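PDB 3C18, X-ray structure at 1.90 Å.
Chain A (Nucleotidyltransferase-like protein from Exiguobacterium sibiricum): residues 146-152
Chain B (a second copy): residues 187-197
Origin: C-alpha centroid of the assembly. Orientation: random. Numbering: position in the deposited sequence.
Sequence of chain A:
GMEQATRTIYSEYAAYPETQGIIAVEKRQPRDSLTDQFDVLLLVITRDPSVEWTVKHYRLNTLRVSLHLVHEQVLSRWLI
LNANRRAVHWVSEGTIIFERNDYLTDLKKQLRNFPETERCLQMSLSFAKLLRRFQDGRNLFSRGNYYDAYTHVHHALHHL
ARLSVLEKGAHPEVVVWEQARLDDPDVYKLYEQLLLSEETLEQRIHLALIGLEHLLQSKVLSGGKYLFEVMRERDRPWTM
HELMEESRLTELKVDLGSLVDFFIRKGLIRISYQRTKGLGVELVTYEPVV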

# COMPACT_ATOMS: atom_id res chain seq x y z
N TYR A 146 13.37 -19.93 -2.54
CA TYR A 146 12.63 -20.34 -1.33
C TYR A 146 12.51 -19.24 -0.28
O TYR A 146 11.49 -19.13 0.36
CB TYR A 146 13.24 -21.59 -0.71
CG TYR A 146 13.27 -22.75 -1.72
CD1 TYR A 146 12.09 -23.22 -2.26
CD2 TYR A 146 14.46 -23.32 -2.14
CE1 TYR A 146 12.08 -24.23 -3.18
CE2 TYR A 146 14.47 -24.34 -3.06
CZ TYR A 146 13.26 -24.78 -3.59
OH TYR A 146 13.22 -25.78 -4.52
N TYR A 147 13.56 -18.44 -0.11
CA TYR A 147 13.51 -17.38 0.93
C TYR A 147 12.50 -16.33 0.56
O TYR A 147 11.78 -15.79 1.39
CB TYR A 147 14.87 -16.75 1.14
CG TYR A 147 15.77 -17.64 1.95
CD1 TYR A 147 15.54 -17.81 3.30
CD2 TYR A 147 16.81 -18.31 1.38
CE1 TYR A 147 16.36 -18.64 4.06
CE2 TYR A 147 17.63 -19.13 2.13
CZ TYR A 147 17.41 -19.29 3.47
OH TYR A 147 18.23 -20.11 4.22
N ASP A 148 12.42 -16.09 -0.73
CA ASP A 148 11.48 -15.12 -1.30
C ASP A 148 10.04 -15.65 -1.32
O ASP A 148 9.07 -14.93 -1.11
CB ASP A 148 11.94 -14.74 -2.69
CG ASP A 148 13.17 -13.83 -2.67
OD1 ASP A 148 13.01 -12.66 -2.31
OD2 ASP A 148 14.26 -14.29 -3.02
N ALA A 149 9.91 -16.94 -1.58
CA ALA A 149 8.59 -17.58 -1.59
C ALA A 149 8.01 -17.55 -0.19
O ALA A 149 6.82 -17.32 0.02
CB ALA A 149 8.68 -19.04 -2.09
N TYR A 150 8.87 -17.81 0.77
CA TYR A 150 8.48 -17.77 2.19
C TYR A 150 7.90 -16.44 2.52
O TYR A 150 6.88 -16.34 3.19
CB TYR A 150 9.65 -18.00 3.11
CG TYR A 150 9.29 -18.15 4.57
CD1 TYR A 150 9.00 -17.05 5.35
CD2 TYR A 150 9.20 -19.41 5.14
CE1 TYR A 150 8.66 -17.18 6.71
CE2 TYR A 150 8.87 -19.56 6.51
CZ TYR A 150 8.61 -18.46 7.29
OH TYR A 150 8.28 -18.61 8.63
N THR A 151 8.52 -15.39 1.99
CA THR A 151 8.05 -14.04 2.25
C THR A 151 6.61 -13.87 1.80
O THR A 151 5.78 -13.35 2.53
CB THR A 151 8.96 -12.95 1.61
OG1 THR A 151 10.28 -13.05 2.16
CG2 THR A 151 8.43 -11.60 1.91
N HIS A 152 6.30 -14.32 0.59
CA HIS A 152 4.95 -14.17 0.03
C HIS A 152 3.95 -15.10 0.67
O HIS A 152 2.82 -14.71 0.94
CB HIS A 152 4.97 -14.30 -1.49
CG HIS A 152 5.71 -13.17 -2.14
ND1 HIS A 152 5.06 -12.11 -2.73
CD2 HIS A 152 7.03 -12.89 -2.20
CE1 HIS A 152 5.95 -11.25 -3.19
NE2 HIS A 152 7.15 -11.69 -2.87
N VAL B 187 22.23 -8.90 6.70
CA VAL B 187 20.76 -8.82 6.64
C VAL B 187 20.20 -10.17 6.24
O VAL B 187 19.24 -10.66 6.79
CB VAL B 187 20.30 -7.72 5.69
CG1 VAL B 187 18.78 -7.80 5.48
CG2 VAL B 187 20.74 -6.36 6.24
N TYR B 188 20.86 -10.80 5.29
CA TYR B 188 20.46 -12.13 4.87
C TYR B 188 20.49 -13.10 6.05
O TYR B 188 19.60 -13.92 6.22
CB TYR B 188 21.41 -12.63 3.78
CG TYR B 188 21.05 -13.94 3.17
CD1 TYR B 188 20.22 -14.00 2.06
CD2 TYR B 188 21.59 -15.13 3.66
CE1 TYR B 188 19.90 -15.19 1.48
CE2 TYR B 188 21.27 -16.34 3.07
CZ TYR B 188 20.43 -16.35 1.98
OH TYR B 188 20.10 -17.54 1.38
N LYS B 189 21.52 -12.98 6.86
CA LYS B 189 21.75 -13.95 7.94
C LYS B 189 20.70 -13.82 9.03
O LYS B 189 20.19 -14.81 9.55
CB LYS B 189 23.17 -13.85 8.52
CG LYS B 189 23.53 -14.99 9.45
N LEU B 190 20.32 -12.59 9.33
CA LEU B 190 19.25 -12.36 10.28
C LEU B 190 17.99 -13.06 9.84
O LEU B 190 17.26 -13.60 10.65
CB LEU B 190 18.91 -10.89 10.40
CG LEU B 190 19.74 -9.96 11.25
CD1 LEU B 190 19.07 -8.56 11.17
CD2 LEU B 190 19.76 -10.48 12.66
N TYR B 191 17.71 -13.00 8.55
CA TYR B 191 16.48 -13.57 8.01
C TYR B 191 16.57 -15.10 8.12
O TYR B 191 15.63 -15.78 8.55
CB TYR B 191 16.25 -13.14 6.56
CG TYR B 191 14.89 -13.55 6.01
CD1 TYR B 191 13.72 -13.07 6.58
CD2 TYR B 191 14.79 -14.40 4.92
CE1 TYR B 191 12.47 -13.45 6.06
CE2 TYR B 191 13.55 -14.76 4.40
CZ TYR B 191 12.41 -14.30 4.98
OH TYR B 191 11.18 -14.66 4.46
N GLU B 192 17.73 -15.63 7.74
CA GLU B 192 17.96 -17.08 7.78
C GLU B 192 17.75 -17.62 9.18
O GLU B 192 17.20 -18.70 9.37
CB GLU B 192 19.39 -17.45 7.38
CG GLU B 192 19.60 -17.58 5.89
CD GLU B 192 20.79 -18.47 5.52
OE1 GLU B 192 21.78 -18.49 6.30
OE2 GLU B 192 20.75 -19.14 4.45
N GLN B 193 18.22 -16.85 10.14
CA GLN B 193 18.15 -17.27 11.54
C GLN B 193 16.71 -17.26 12.04
O GLN B 193 16.29 -18.16 12.73
CB GLN B 193 19.03 -16.38 12.41
CG GLN B 193 20.52 -16.70 12.31
CD GLN B 193 20.80 -18.14 12.70
OE1 GLN B 193 20.70 -19.05 11.87
NE2 GLN B 193 21.14 -18.36 13.97
N LEU B 194 15.96 -16.24 11.69
CA LEU B 194 14.55 -16.14 12.15
C LEU B 194 13.73 -17.33 11.64
O LEU B 194 12.81 -17.83 12.29
CB LEU B 194 13.92 -14.83 11.68
CG LEU B 194 12.45 -14.66 12.02
CD1 LEU B 194 12.28 -14.52 13.52
CD2 LEU B 194 11.83 -13.46 11.31
N LEU B 195 14.13 -17.80 10.47
CA LEU B 195 13.37 -18.81 9.76
C LEU B 195 13.77 -20.20 10.20
O LEU B 195 12.91 -21.05 10.45
CB LEU B 195 13.56 -18.71 8.25
CG LEU B 195 12.51 -17.95 7.45
CD1 LEU B 195 12.21 -16.60 8.04
CD2 LEU B 195 12.96 -17.85 5.99
N LEU B 196 15.07 -20.42 10.32
CA LEU B 196 15.61 -21.77 10.43
C LEU B 196 16.33 -22.09 11.71
O LEU B 196 16.68 -23.23 11.93
CB LEU B 196 16.53 -22.04 9.24
CG LEU B 196 15.82 -21.95 7.89
CD1 LEU B 196 16.75 -22.38 6.79
CD2 LEU B 196 14.54 -22.78 7.89
N SER B 197 16.57 -21.09 12.55
CA SER B 197 17.35 -21.36 13.77
C SER B 197 16.54 -22.29 14.64
O SER B 197 15.31 -22.34 14.57
CB SER B 197 17.80 -20.09 14.51
OG SER B 197 16.85 -19.64 15.45

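How do the two helices approach each other? Helix 146-152 of chain A and helix 187-196 of chain B cross at 64°, and their axes come no nearer than 11.9 Å. That spacing is too wide for backbones to touch, so large side chains must bridge it. The nearest CA atoms, those of Tyr A147 and Glu B192, are 8.2 Å apart.

Which bump fills which hollow? Tyr A147 is the knob. Its CA-to-CB bond points toward chain B, and its side chain sits among Tyr B188, Tyr B191, Glu B192 and Leu B195, residues spaced so that they line one side of a helix. Tyr B191 and Leu B195 meet the ring near its plane, at its edge: CD1 of Tyr A147 lies 3.8 Å from CE2 of Tyr B191 and 3.7 Å from CD2 of Leu B195. Tyr B188 turns its own edge toward the face of Tyr A147, with ring planes at 65°, and brings its hydroxyl end in first: Tyr B188 OH is 3.0 Å from Tyr A147 CE2. The knob's tip is polar, and Tyr A147 OH reaches to 2.7 Å from Glu B192 OE2.

What does Tyr A150 add, one turn further on? It offers a flat surface to Leu B195. Leu B195 CG stands 3.9 Å from the centroid of the Tyr A150 ring, almost straight above it, in a CH-pi contact. Leu B195 therefore packs against both Tyr A147 and Tyr A150.

Where does the hydroxyl of Tyr B191 go? It reaches the chain A backbone region, where Tyr B191 OH lies 2.9 Å from Thr A151 OG1 and 3.3 Å from Tyr A147 O. Thr A151 OG1 is itself 3.2 Å from Tyr A147 O, so the three oxygens form a compact polar cluster beside the apolar packing. Which acceptor takes the threonine proton remains open.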